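Local structure of potential RNA-dependent RNA polymerase (Human picobirnavirus, 5I62) at residues V76-S80 with R425-E430; R35-Y39 with V443-Y447; S24-S28 with M82-R88; E50-K54 with E462-F466; G185-Q189 with Q429-Y433. The protein catalyses RNA-templated RNA synthesis from ribonucleoside triphosphates, probably serving both transcription and genome replication of a double-stranded RNA virus. All coordinates share one frame; numbering follows the deposited sequence.

Contact 1 of 5, residues V76-S80 with R425-E430; sequences VGPMS and RLAMQE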
# COMPACT_ATOMS: atom_id res chain seq x y z
N VAL A 76 -17.54 0.89 -6.20
CA VAL A 76 -17.39 2.04 -7.08
C VAL A 76 -18.12 3.23 -6.49
O VAL A 76 -19.25 3.12 -6.01
CB VAL A 76 -17.90 1.67 -8.48
CG1 VAL A 76 -17.97 2.90 -9.36
CG2 VAL A 76 -16.98 0.62 -9.12
N GLY A 77 -17.44 4.38 -6.49
CA GLY A 77 -18.02 5.60 -5.97
C GLY A 77 -16.98 6.67 -5.71
O GLY A 77 -15.84 6.59 -6.16
N PRO A 78 -17.38 7.69 -4.95
CA PRO A 78 -16.46 8.81 -4.68
C PRO A 78 -15.21 8.35 -3.94
O PRO A 78 -15.20 7.32 -3.26
CB PRO A 78 -17.30 9.76 -3.81
CG PRO A 78 -18.75 9.40 -4.12
CD PRO A 78 -18.72 7.91 -4.38
N MET A 79 -14.14 9.14 -4.09
CA MET A 79 -12.90 8.95 -3.34
C MET A 79 -12.41 10.21 -2.63
O MET A 79 -11.44 10.13 -1.87
CB MET A 79 -11.77 8.48 -4.26
CG MET A 79 -12.13 7.31 -5.12
SD MET A 79 -10.99 7.19 -6.51
CE MET A 79 -9.50 6.70 -5.66
N SER A 80 -13.04 11.35 -2.86
CA SER A 80 -12.48 12.61 -2.39
C SER A 80 -13.04 13.07 -1.06
O SER A 80 -12.51 14.03 -0.48
CB SER A 80 -12.74 13.69 -3.44
OG SER A 80 -14.13 13.85 -3.61
N ARG A 425 -12.53 4.56 -10.99
CA ARG A 425 -11.36 5.41 -10.81
C ARG A 425 -11.19 6.40 -11.95
O ARG A 425 -10.70 7.51 -11.74
CB ARG A 425 -10.11 4.55 -10.66
CG ARG A 425 -10.18 3.69 -9.44
CD ARG A 425 -8.83 3.21 -8.99
NE ARG A 425 -8.96 2.69 -7.64
CZ ARG A 425 -7.99 2.70 -6.74
NH1 ARG A 425 -6.81 3.21 -7.05
NH2 ARG A 425 -8.21 2.21 -5.52
N LEU A 426 -11.56 6.00 -13.17
CA LEU A 426 -11.52 6.94 -14.28
C LEU A 426 -12.52 8.08 -14.06
O LEU A 426 -12.27 9.23 -14.46
CB LEU A 426 -11.81 6.21 -15.59
CG LEU A 426 -10.72 5.25 -16.06
CD1 LEU A 426 -11.20 4.47 -17.28
CD2 LEU A 426 -9.44 6.00 -16.37
N ALA A 427 -13.65 7.78 -13.43
CA ALA A 427 -14.72 8.76 -13.30
C ALA A 427 -14.57 9.64 -12.06
O ALA A 427 -15.06 10.78 -12.05
CB ALA A 427 -16.07 8.04 -13.27
N MET A 428 -13.88 9.16 -11.03
CA MET A 428 -13.83 9.80 -9.73
C MET A 428 -12.39 9.95 -9.29
O MET A 428 -11.60 9.01 -9.41
CB MET A 428 -14.57 8.98 -8.68
CG MET A 428 -16.04 8.83 -8.95
SD MET A 428 -16.80 10.35 -8.41
CE MET A 428 -18.54 9.88 -8.48
N GLN A 429 -12.04 11.10 -8.73
CA GLN A 429 -10.67 11.29 -8.28
C GLN A 429 -10.63 11.66 -6.81
O GLN A 429 -11.62 12.12 -6.22
CB GLN A 429 -9.94 12.34 -9.11
CG GLN A 429 -10.58 13.70 -9.09
CD GLN A 429 -10.04 14.57 -10.21
OE1 GLN A 429 -9.13 14.16 -10.93
NE2 GLN A 429 -10.60 15.78 -10.35
N GLU A 430 -9.46 11.45 -6.22
CA GLU A 430 -9.26 11.66 -4.80
C GLU A 430 -9.02 13.12 -4.46
O GLU A 430 -9.40 13.59 -3.38
CB GLU A 430 -8.07 10.83 -4.34
CG GLU A 430 -7.84 10.87 -2.86
CD GLU A 430 -6.75 9.91 -2.45
OE1 GLU A 430 -6.26 9.16 -3.33
OE2 GLU A 430 -6.39 9.92 -1.26
O HOH W 1 -14.23 11.38 -5.98
O HOH W 2 -10.35 15.53 -1.06

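Contact 2 of 5, residues R35-Y39 with V443-Y447; sequences RTPFY and VTLRY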
# COMPACT_ATOMS: atom_id res chain seq x y z
N ARG A 35 -15.46 14.76 -9.49
CA ARG A 35 -15.73 13.99 -10.69
C ARG A 35 -14.80 14.48 -11.79
O ARG A 35 -14.60 15.69 -11.95
CB ARG A 35 -17.20 14.17 -11.06
CG ARG A 35 -17.69 13.48 -12.28
CD ARG A 35 -18.15 12.04 -12.06
NE ARG A 35 -18.85 11.70 -13.29
CZ ARG A 35 -18.24 11.44 -14.45
NH1 ARG A 35 -16.91 11.40 -14.52
NH2 ARG A 35 -18.98 11.20 -15.53
N THR A 36 -14.17 13.55 -12.52
CA THR A 36 -13.27 13.89 -13.62
C THR A 36 -14.11 14.27 -14.84
O THR A 36 -15.33 14.12 -14.86
CB THR A 36 -12.34 12.72 -13.94
OG1 THR A 36 -13.11 11.68 -14.54
CG2 THR A 36 -11.62 12.18 -12.69
N PRO A 37 -13.48 14.76 -15.92
CA PRO A 37 -14.23 15.01 -17.17
C PRO A 37 -14.62 13.74 -17.92
O PRO A 37 -15.28 13.84 -18.96
CB PRO A 37 -13.26 15.86 -18.01
CG PRO A 37 -12.15 16.25 -17.10
CD PRO A 37 -12.09 15.24 -16.01
N PHE A 38 -14.25 12.57 -17.44
CA PHE A 38 -14.57 11.31 -18.11
C PHE A 38 -16.08 11.14 -18.25
O PHE A 38 -16.80 11.15 -17.26
CB PHE A 38 -13.96 10.16 -17.30
CG PHE A 38 -14.10 8.81 -17.94
CD1 PHE A 38 -13.46 8.51 -19.14
CD2 PHE A 38 -14.80 7.80 -17.29
CE1 PHE A 38 -13.58 7.25 -19.71
CE2 PHE A 38 -14.92 6.54 -17.85
CZ PHE A 38 -14.29 6.26 -19.06
N TYR A 39 -16.54 10.98 -19.49
CA TYR A 39 -17.98 10.88 -19.79
C TYR A 39 -18.77 12.00 -19.10
O TYR A 39 -19.82 11.78 -18.50
CB TYR A 39 -18.53 9.50 -19.42
CG TYR A 39 -18.33 8.48 -20.52
CD1 TYR A 39 -19.00 8.62 -21.73
CD2 TYR A 39 -17.50 7.38 -20.34
CE1 TYR A 39 -18.83 7.70 -22.74
CE2 TYR A 39 -17.32 6.45 -21.35
CZ TYR A 39 -17.99 6.62 -22.55
OH TYR A 39 -17.84 5.71 -23.57
N VAL A 443 -4.24 14.76 -16.52
CA VAL A 443 -5.48 13.98 -16.48
C VAL A 443 -5.32 12.71 -17.31
O VAL A 443 -5.62 11.60 -16.85
CB VAL A 443 -6.68 14.81 -16.98
CG1 VAL A 443 -7.94 13.97 -17.00
CG2 VAL A 443 -6.89 16.04 -16.09
N THR A 444 -4.82 12.87 -18.55
CA THR A 444 -4.66 11.73 -19.45
C THR A 444 -3.65 10.73 -18.92
O THR A 444 -3.83 9.51 -19.07
CB THR A 444 -4.24 12.22 -20.84
OG1 THR A 444 -5.22 13.13 -21.34
CG2 THR A 444 -4.10 11.05 -21.80
N LEU A 445 -2.55 11.21 -18.32
CA LEU A 445 -1.58 10.29 -17.73
C LEU A 445 -2.23 9.46 -16.63
O LEU A 445 -1.96 8.26 -16.52
CB LEU A 445 -0.38 11.07 -17.19
CG LEU A 445 0.51 11.67 -18.28
CD1 LEU A 445 1.51 12.60 -17.67
CD2 LEU A 445 1.23 10.56 -19.05
N ARG A 446 -3.09 10.08 -15.81
CA ARG A 446 -3.79 9.32 -14.79
C ARG A 446 -4.70 8.27 -15.41
O ARG A 446 -4.70 7.10 -14.98
CB ARG A 446 -4.58 10.25 -13.87
CG ARG A 446 -5.34 9.54 -12.74
CD ARG A 446 -6.11 10.54 -11.86
NE ARG A 446 -6.94 9.86 -10.87
CZ ARG A 446 -8.19 9.45 -11.10
NH1 ARG A 446 -8.77 9.68 -12.27
NH2 ARG A 446 -8.86 8.80 -10.15
N TYR A 447 -5.48 8.65 -16.43
CA TYR A 447 -6.33 7.69 -17.14
C TYR A 447 -5.53 6.47 -17.60
O TYR A 447 -5.98 5.33 -17.44
CB TYR A 447 -6.98 8.32 -18.37
CG TYR A 447 -8.07 9.34 -18.15
CD1 TYR A 447 -8.76 9.44 -16.95
CD2 TYR A 447 -8.42 10.21 -19.19
CE1 TYR A 447 -9.77 10.37 -16.78
CE2 TYR A 447 -9.41 11.13 -19.04
CZ TYR A 447 -10.08 11.22 -17.84
OH TYR A 447 -11.08 12.17 -17.70

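Contact 3 of 5, residues S24-S28 with M82-R88; sequences SNVVS and MLPLKER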
# COMPACT_ATOMS: atom_id res chain seq x y z
N SER A 24 -5.82 23.14 9.46
CA SER A 24 -7.17 23.67 9.27
C SER A 24 -7.98 22.74 8.38
O SER A 24 -9.16 22.51 8.62
CB SER A 24 -7.13 25.06 8.63
OG SER A 24 -6.42 25.96 9.45
N ASN A 25 -7.37 22.26 7.30
CA ASN A 25 -8.06 21.34 6.41
C ASN A 25 -8.33 20.00 7.10
O ASN A 25 -9.39 19.39 6.88
CB ASN A 25 -7.26 21.15 5.13
CG ASN A 25 -7.95 20.22 4.16
OD1 ASN A 25 -7.43 19.14 3.84
ND2 ASN A 25 -9.13 20.62 3.70
N VAL A 26 -7.42 19.55 7.96
CA VAL A 26 -7.68 18.34 8.75
C VAL A 26 -8.93 18.53 9.62
O VAL A 26 -9.80 17.66 9.70
CB VAL A 26 -6.46 17.96 9.61
CG1 VAL A 26 -6.86 16.86 10.62
CG2 VAL A 26 -5.29 17.49 8.73
N VAL A 27 -9.02 19.68 10.29
CA VAL A 27 -10.16 19.96 11.16
C VAL A 27 -11.44 20.03 10.34
O VAL A 27 -12.48 19.47 10.72
CB VAL A 27 -9.93 21.26 11.96
CG1 VAL A 27 -11.19 21.61 12.76
CG2 VAL A 27 -8.74 21.13 12.89
N SER A 28 -11.40 20.74 9.20
CA SER A 28 -12.63 21.00 8.45
C SER A 28 -13.08 19.80 7.63
O SER A 28 -14.28 19.62 7.41
CB SER A 28 -12.46 22.20 7.52
OG SER A 28 -11.58 21.92 6.43
N MET A 82 -13.38 13.66 2.42
CA MET A 82 -12.57 13.54 3.61
C MET A 82 -13.35 14.06 4.82
O MET A 82 -13.72 15.24 4.86
CB MET A 82 -11.25 14.30 3.40
CG MET A 82 -10.41 14.44 4.63
SD MET A 82 -9.01 15.56 4.30
CE MET A 82 -8.09 15.29 5.79
N LEU A 83 -13.58 13.20 5.80
CA LEU A 83 -14.37 13.60 6.95
C LEU A 83 -13.58 14.55 7.84
O LEU A 83 -12.35 14.53 7.84
CB LEU A 83 -14.80 12.37 7.75
CG LEU A 83 -15.75 11.35 7.10
CD1 LEU A 83 -16.09 10.25 8.08
CD2 LEU A 83 -17.01 12.03 6.59
N PRO A 84 -14.26 15.39 8.62
CA PRO A 84 -13.57 16.25 9.58
C PRO A 84 -12.86 15.41 10.64
O PRO A 84 -13.23 14.27 10.90
CB PRO A 84 -14.68 17.08 10.23
CG PRO A 84 -15.88 16.91 9.36
CD PRO A 84 -15.72 15.64 8.57
N LEU A 85 -11.86 16.03 11.26
CA LEU A 85 -11.09 15.38 12.32
C LEU A 85 -12.00 14.83 13.42
O LEU A 85 -11.79 13.71 13.92
CB LEU A 85 -10.08 16.37 12.91
CG LEU A 85 -9.28 15.84 14.10
CD1 LEU A 85 -8.36 14.66 13.68
CD2 LEU A 85 -8.47 16.96 14.75
N LYS A 86 -13.01 15.60 13.80
CA LYS A 86 -13.96 15.16 14.82
C LYS A 86 -14.61 13.81 14.48
O LYS A 86 -15.04 13.10 15.40
CB LYS A 86 -15.05 16.21 15.02
CG LYS A 86 -16.15 16.10 13.96
CD LYS A 86 -17.36 16.97 14.27
CE LYS A 86 -17.55 17.99 13.24
NZ LYS A 86 -18.57 19.01 13.59
N GLU A 87 -14.69 13.44 13.20
CA GLU A 87 -15.29 12.17 12.81
C GLU A 87 -14.26 11.09 12.47
O GLU A 87 -14.65 10.02 11.98
CB GLU A 87 -16.24 12.37 11.64
CG GLU A 87 -17.31 13.42 11.90
CD GLU A 87 -17.96 13.92 10.61
OE1 GLU A 87 -18.35 15.12 10.56
OE2 GLU A 87 -18.07 13.13 9.64
N ARG A 88 -12.98 11.35 12.73
CA ARG A 88 -11.89 10.43 12.47
C ARG A 88 -11.16 10.01 13.74
O ARG A 88 -10.16 9.30 13.65
CB ARG A 88 -10.88 11.07 11.49
CG ARG A 88 -11.45 11.36 10.09
CD ARG A 88 -10.44 12.05 9.19
NE ARG A 88 -9.26 11.22 8.95
CZ ARG A 88 -8.05 11.69 8.66
NH1 ARG A 88 -7.86 13.01 8.58
NH2 ARG A 88 -7.04 10.86 8.46
O HOH W 3 -9.81 15.25 8.55

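Contact 4 of 5, residues E50-K54 with E462-F466; sequences EWYKK and EFLDF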
# COMPACT_ATOMS: atom_id res chain seq x y z
N GLU A 50 -23.61 1.07 -18.84
CA GLU A 50 -23.34 0.90 -20.26
C GLU A 50 -22.23 -0.12 -20.49
O GLU A 50 -22.34 -1.00 -21.36
CB GLU A 50 -22.98 2.25 -20.88
CG GLU A 50 -22.97 2.21 -22.39
CD GLU A 50 -24.37 2.03 -22.97
OE1 GLU A 50 -24.49 1.71 -24.17
OE2 GLU A 50 -25.36 2.20 -22.21
N TRP A 51 -21.14 -0.02 -19.72
CA TRP A 51 -20.07 -1.00 -19.87
C TRP A 51 -20.55 -2.39 -19.44
O TRP A 51 -20.14 -3.40 -20.03
CB TRP A 51 -18.84 -0.59 -19.06
CG TRP A 51 -17.83 -1.70 -19.02
CD1 TRP A 51 -17.40 -2.39 -17.92
CD2 TRP A 51 -17.16 -2.28 -20.15
NE1 TRP A 51 -16.49 -3.36 -18.30
CE2 TRP A 51 -16.32 -3.32 -19.65
CE3 TRP A 51 -17.17 -2.02 -21.52
CZ2 TRP A 51 -15.52 -4.09 -20.48
CZ3 TRP A 51 -16.38 -2.80 -22.35
CH2 TRP A 51 -15.56 -3.82 -21.83
N TYR A 52 -21.42 -2.46 -18.43
CA TYR A 52 -21.89 -3.75 -17.93
C TYR A 52 -22.60 -4.55 -19.01
O TYR A 52 -22.52 -5.78 -19.04
CB TYR A 52 -22.82 -3.55 -16.74
CG TYR A 52 -22.91 -4.77 -15.85
CD1 TYR A 52 -23.62 -5.90 -16.24
CD2 TYR A 52 -22.24 -4.81 -14.63
CE1 TYR A 52 -23.69 -7.03 -15.44
CE2 TYR A 52 -22.30 -5.92 -13.81
CZ TYR A 52 -23.03 -7.03 -14.22
OH TYR A 52 -23.09 -8.13 -13.40
N LYS A 53 -23.31 -3.86 -19.91
CA LYS A 53 -23.99 -4.56 -21.00
C LYS A 53 -23.04 -5.42 -21.82
O LYS A 53 -23.44 -6.45 -22.35
CB LYS A 53 -24.69 -3.57 -21.93
CG LYS A 53 -25.83 -2.81 -21.32
CD LYS A 53 -26.42 -1.87 -22.38
CE LYS A 53 -27.36 -0.87 -21.77
NZ LYS A 53 -27.83 0.10 -22.79
N LYS A 54 -21.78 -5.00 -21.94
CA LYS A 54 -20.78 -5.76 -22.68
C LYS A 54 -19.92 -6.66 -21.78
O LYS A 54 -19.54 -7.76 -22.20
CB LYS A 54 -19.84 -4.83 -23.46
CG LYS A 54 -20.07 -3.42 -23.55
CD LYS A 54 -19.14 -2.77 -24.56
CE LYS A 54 -19.36 -1.31 -24.35
NZ LYS A 54 -18.52 -0.66 -25.26
N GLU A 462 -12.31 -4.01 -26.07
CA GLU A 462 -13.60 -3.35 -25.98
C GLU A 462 -13.59 -2.29 -24.89
O GLU A 462 -14.14 -1.20 -25.07
CB GLU A 462 -14.70 -4.37 -25.71
CG GLU A 462 -14.94 -5.36 -26.85
CD GLU A 462 -13.98 -6.55 -26.84
OE1 GLU A 462 -12.97 -6.53 -26.10
OE2 GLU A 462 -14.23 -7.52 -27.59
N PHE A 463 -12.96 -2.60 -23.76
CA PHE A 463 -12.90 -1.65 -22.67
C PHE A 463 -12.17 -0.38 -23.09
O PHE A 463 -12.62 0.73 -22.78
CB PHE A 463 -12.24 -2.28 -21.45
CG PHE A 463 -12.27 -1.40 -20.25
CD1 PHE A 463 -13.47 -1.15 -19.60
CD2 PHE A 463 -11.11 -0.79 -19.77
CE1 PHE A 463 -13.53 -0.34 -18.49
CE2 PHE A 463 -11.15 0.03 -18.65
CZ PHE A 463 -12.37 0.25 -18.01
N LEU A 464 -11.07 -0.53 -23.84
CA LEU A 464 -10.32 0.64 -24.30
C LEU A 464 -11.15 1.49 -25.26
O LEU A 464 -11.15 2.72 -25.17
CB LEU A 464 -9.03 0.19 -24.97
CG LEU A 464 -8.10 1.32 -25.39
CD1 LEU A 464 -7.68 2.18 -24.19
CD2 LEU A 464 -6.89 0.76 -26.11
N ASP A 465 -11.85 0.85 -26.21
CA ASP A 465 -12.71 1.60 -27.12
C ASP A 465 -13.80 2.32 -26.34
O ASP A 465 -14.14 3.47 -26.65
CB ASP A 465 -13.32 0.67 -28.16
CG ASP A 465 -12.30 0.15 -29.17
OD1 ASP A 465 -11.26 0.81 -29.38
OD2 ASP A 465 -12.53 -0.93 -29.75
N PHE A 466 -14.35 1.67 -25.31
CA PHE A 466 -15.32 2.33 -24.45
C PHE A 466 -14.71 3.55 -23.75
O PHE A 466 -15.36 4.59 -23.64
CB PHE A 466 -15.85 1.35 -23.41
CG PHE A 466 -16.91 1.92 -22.51
CD1 PHE A 466 -18.21 2.05 -22.96
CD2 PHE A 466 -16.60 2.36 -21.23
CE1 PHE A 466 -19.20 2.57 -22.14
CE2 PHE A 466 -17.58 2.89 -20.41
CZ PHE A 466 -18.88 3.00 -20.86

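Contact 5 of 5, residues G185-Q189 with Q429-Y433; sequences GWRGQ and QERYY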
# COMPACT_ATOMS: atom_id res chain seq x y z
N GLY A 185 -2.14 12.35 8.30
CA GLY A 185 -2.54 12.50 6.92
C GLY A 185 -3.76 11.64 6.58
O GLY A 185 -4.34 10.96 7.42
N TRP A 186 -4.14 11.70 5.31
CA TRP A 186 -5.41 11.13 4.89
C TRP A 186 -5.31 10.62 3.46
O TRP A 186 -4.64 11.22 2.63
CB TRP A 186 -6.54 12.16 5.01
CG TRP A 186 -7.88 11.68 4.48
CD1 TRP A 186 -8.86 11.07 5.20
CD2 TRP A 186 -8.37 11.82 3.15
NE1 TRP A 186 -9.93 10.79 4.38
CE2 TRP A 186 -9.66 11.25 3.12
CE3 TRP A 186 -7.85 12.37 1.97
CZ2 TRP A 186 -10.44 11.21 1.96
CZ3 TRP A 186 -8.63 12.33 0.82
CH2 TRP A 186 -9.91 11.77 0.83
N ARG A 187 -5.97 9.49 3.20
CA ARG A 187 -6.22 9.02 1.84
C ARG A 187 -7.64 8.51 1.76
O ARG A 187 -8.12 7.84 2.67
CB ARG A 187 -5.26 7.88 1.41
CG ARG A 187 -3.80 8.28 1.34
CD ARG A 187 -3.56 9.37 0.31
NE ARG A 187 -3.94 8.97 -1.04
CZ ARG A 187 -3.18 8.22 -1.83
NH1 ARG A 187 -2.00 7.79 -1.41
NH2 ARG A 187 -3.61 7.90 -3.05
N GLY A 188 -8.31 8.81 0.65
CA GLY A 188 -9.65 8.34 0.42
C GLY A 188 -9.64 7.12 -0.47
O GLY A 188 -8.87 7.03 -1.42
N GLN A 189 -10.52 6.18 -0.17
CA GLN A 189 -10.66 4.97 -0.96
C GLN A 189 -12.14 4.69 -1.18
O GLN A 189 -12.95 4.83 -0.26
CB GLN A 189 -9.95 3.80 -0.27
CG GLN A 189 -10.14 2.46 -0.93
CD GLN A 189 -9.22 1.42 -0.32
OE1 GLN A 189 -8.06 1.70 -0.01
NE2 GLN A 189 -9.73 0.20 -0.15
N GLN A 429 -12.04 11.10 -8.73
CA GLN A 429 -10.67 11.29 -8.28
C GLN A 429 -10.63 11.66 -6.81
O GLN A 429 -11.62 12.12 -6.22
CB GLN A 429 -9.94 12.34 -9.11
CG GLN A 429 -10.58 13.70 -9.09
CD GLN A 429 -10.04 14.57 -10.21
OE1 GLN A 429 -9.13 14.16 -10.93
NE2 GLN A 429 -10.60 15.78 -10.35
N GLU A 430 -9.46 11.45 -6.22
CA GLU A 430 -9.26 11.66 -4.80
C GLU A 430 -9.02 13.12 -4.46
O GLU A 430 -9.40 13.59 -3.38
CB GLU A 430 -8.07 10.83 -4.34
CG GLU A 430 -7.84 10.87 -2.86
CD GLU A 430 -6.75 9.91 -2.45
OE1 GLU A 430 -6.26 9.16 -3.33
OE2 GLU A 430 -6.39 9.92 -1.26
N ARG A 431 -8.36 13.85 -5.35
CA ARG A 431 -8.00 15.23 -5.07
C ARG A 431 -8.24 16.08 -6.30
O ARG A 431 -8.05 15.64 -7.43
CB ARG A 431 -6.55 15.35 -4.62
CG ARG A 431 -6.41 15.23 -3.13
CD ARG A 431 -4.97 15.05 -2.72
NE ARG A 431 -4.83 13.81 -1.97
CZ ARG A 431 -5.21 13.65 -0.70
NH1 ARG A 431 -5.75 14.67 -0.03
NH2 ARG A 431 -5.05 12.47 -0.11
N TYR A 432 -8.64 17.31 -6.06
CA TYR A 432 -8.92 18.24 -7.13
C TYR A 432 -7.63 18.96 -7.52
O TYR A 432 -6.85 19.38 -6.67
CB TYR A 432 -9.99 19.23 -6.68
CG TYR A 432 -10.10 20.46 -7.54
CD1 TYR A 432 -10.92 20.47 -8.66
CD2 TYR A 432 -9.41 21.62 -7.21
CE1 TYR A 432 -11.03 21.60 -9.44
CE2 TYR A 432 -9.50 22.75 -7.99
CZ TYR A 432 -10.32 22.74 -9.10
OH TYR A 432 -10.42 23.88 -9.88
N TYR A 433 -7.39 19.04 -8.83
CA TYR A 433 -6.36 19.90 -9.40
C TYR A 433 -7.00 20.72 -10.51
O TYR A 433 -7.65 20.16 -11.40
CB TYR A 433 -5.16 19.10 -9.95
CG TYR A 433 -4.32 18.38 -8.90
CD1 TYR A 433 -3.26 19.02 -8.27
CD2 TYR A 433 -4.58 17.05 -8.56
CE1 TYR A 433 -2.48 18.36 -7.31
CE2 TYR A 433 -3.81 16.39 -7.61
CZ TYR A 433 -2.76 17.04 -6.99
OH TYR A 433 -2.01 16.38 -6.05

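Contact 1 of 5, residues V76-S80 with R425-E430
G77 meets M428 through its carbonyl: G77 O lies 3.6 Å from M428 CG. At the backbone angles of G77 a CB would be jammed against the carbonyl O of V76. P78 comes next. The M428 chain bends at chi2 (-79°), which brings its sulfur beside the proline backbone, with M428 SD 4.0 Å from P78 CA. M79 carries most of the contact. Its CB points toward segment 425-430, and M79 SD sits 3.5 Å from M428 O. A bend at chi3 (70°) then turns the methyl over one face of the R425 guanidinium, where M79 CE is 4.4 Å from R425 CZ. The polar end of R425 is held by a salt bridge from NE to E190. No direct hydrogen bond joins the segments; two waters do the work. Water 1 accepts from M79 N and donates to Q429 O (2.7 Å). At S80 the backbones come closest, and S80 CB packs 3.3 Å from E430 O. Water 2 donates to S80 O (2.7 Å) and to E430 O. S80 OG bonds to E32 O and Y34 N. The whole is a loop laid along the short strand 428-429, which pairs with strand 34-35 and follows a helix of the C-terminal part. Such joining of N-terminal and C-terminal elements is consistent with the closed right hand of viral RNA-dependent RNA polymerases.

Contact 2 of 5, residues R35-Y39 with V443-Y447
An ST turn at T36-F38 receives the phenol end of Y447 from helix 441-451. In the turn, F38 N donates to T36 OG1 (3.2 Å, 155°). T36 OG1 takes the position between its backbone N and carbonyl carbon (chi1 70°), which turns it toward the N-H of F38. Y447 OH ends against the turn. It is 3.6 Å from P37 CD and 3.5 Å from F38 CB. F38 N also lies close to Y447 OH, but at a poor angle for bonding. The F38 and Y447 rings meet obliquely, with centroids 5.8 Å apart and planes at 58°. Beside them R446 is extended as far as NE, and its NH1 comes 3.8 Å from T36 CG2. P37 CD touches V443 CG1 more loosely. R35 fixes the turn from within its own segment: NH1 and NH2 both donate to F38 O, each at 2.8 Å, in the plane of the guanidinium. Other polar ends look to neighbouring parts: T36 OG1 bonds to L426 O, and R446 NH2 to R425 O and M428 O. The turn thus sits between helix 441-451 and the end of helix 419-427, with F38 also packed on I47 of helix 44-55.

Contact 3 of 5, residues S24-S28 with M82-R88
V26 O and L85 N make the one direct hydrogen bond, and it is weak: 3.1 Å with an angle of 128°. The same carbonyl also accepts from water 3 at 2.7 Å. That water donates to L83 O as well, and accepts from R88 NH1 (3.0 Å) in the plane of the guanidinium. Water 3 thus bridges the last helical turn to the loop, and R88 of the loop holds the water. The positive charge near the carbonyl end of helix 17-28 is probably favourable. P84 covers the carbonyls that follow: P84 CB is 3.3 Å from V27 O, and P84 CG is 3.7 Å from S28 O. V26 CG1 packs 4.0 Å from L85 CB. CG of L85 is anti to its backbone N (chi1 176°), so that one methyl, CD1, also reaches V26 CG1. M82 extends its chain along the helix, and its SD comes 3.9 Å from N25 OD1.

The second shell holds the loop in shape. E87 N bonds to P84 O and R88 N to L85 O, forming the 3-10 turn 85-87 that presents L85. R88 NH2 bonds to G185 O, which sets the guanidinium for the water. L83 N bonds to Q200 OE1. L85 is further packed on L184 and Y308, and M82 on W186. The arrangement is a helix C-terminus packed on a loop that precedes helix 89-97, beside the mixed sheet that includes strands 176-189 and 306-309. In this family such a sheet probably belongs to the fingers.

Contact 4 of 5, residues E50-K54 with E462-F466
W51 meets F466 with its CB and F463 with one face of its indole. CB comes first: it sits over one face of F466, 4.1 Å from the ring centroid, in a CH-pi contact. CG is anti to the backbone N (chi1 171°), which sends the indole across toward the other helix. CE3 then brushes the F466 ring obliquely. Further along, CE2 has F463 CD1 only 3.6 Å away. The F463 edge points at the face of the indole, a T-shaped pair with centroids 5.1 Å apart and planes at 71°. At the tip, CH2 lies 3.5 Å from F463 N and 4.0 Å from E462 CB. NE1 bonds to T419 OG1 on helix 419-427, which fixes the rotation of the indole.

The motif is an antiparallel pair of helices, 44-55 and 460-469, with an aromatic cluster of W51, F463 and F466 between them. The axes of segments 50-54 and 462-466 approach to 11.1 Å, at 160°, a wide spacing filled by the large rings.

F466 has other neighbours on helix 44-55. E50 approaches its edge, with E50 CG 3.8 Å from F466 CE1, before the chain bends at chi2 and leads the carboxylate away. K54 is stretched out beyond CG and crosses the ring obliquely; K54 NZ is 3.6 Å from F466 CD1. The backbone O of F466 accepts from Y39 OH.

Contact 5 of 5, residues G185-Q189 with Q429-Y433
R187 and E430 face each other side-on, guanidinium and carboxylate nearly coplanar with planes 19° apart. R187 NE donates to E430 OE2 (2.6 Å) and R187 NH2 to E430 OE1 (2.9 Å), both on the syn side. The R187 chain folds back at chi2 (-62°) and again at chi3 to bring this edge round. E430 instead runs straight out beyond CG to meet it. E430 OE2 takes a second bond, from G188 N at 2.9 Å, 58° above the carboxylate plane. R431 comes in from the side. Its guanidinium stands almost perpendicular to the W186 ring and meets the ring near its edge, with R431 NH2 3.5 Å from W186 CE3. R431 NH2 donates to W186 O (3.0 Å) and forms a salt bridge with E430 OE2 (3.1 Å). The two arginines share one carboxylate, which probably favours its ionised form. W186 is set by a bond from NE1 to Q200 OE1, and one ring face lies over G188 N. This is a salt-bridge network joining the end of strand 176-189, in the mixed sheet, to the loop after strand 428-429. It is consistent with a link between fingers and thumb in a closed right-hand polymerase.

In the fold
Contacts 1, 2 and 5 form one continuous region. Contacts 1 and 5 share Q429 and E430, and their centres lie 9 Å apart. Contacts 1 and 2 have centres 10 Å apart, joined where L426 O meets T36 OG1 at 2.6 Å. Contact 3 reaches contact 5 through R88 and W186, with centres 13 Å apart. Contact 4 lies at the far end, about 38 Å from contact 3 between centres, and meets contact 2 where Y39 OH bonds to F466 O. None of the segments belongs to the antiparallel sheet of strands 257-261, 355-357, 360-363 and 390-392, which as in related polymerases is probably the core of the palm and bears catalytic motifs.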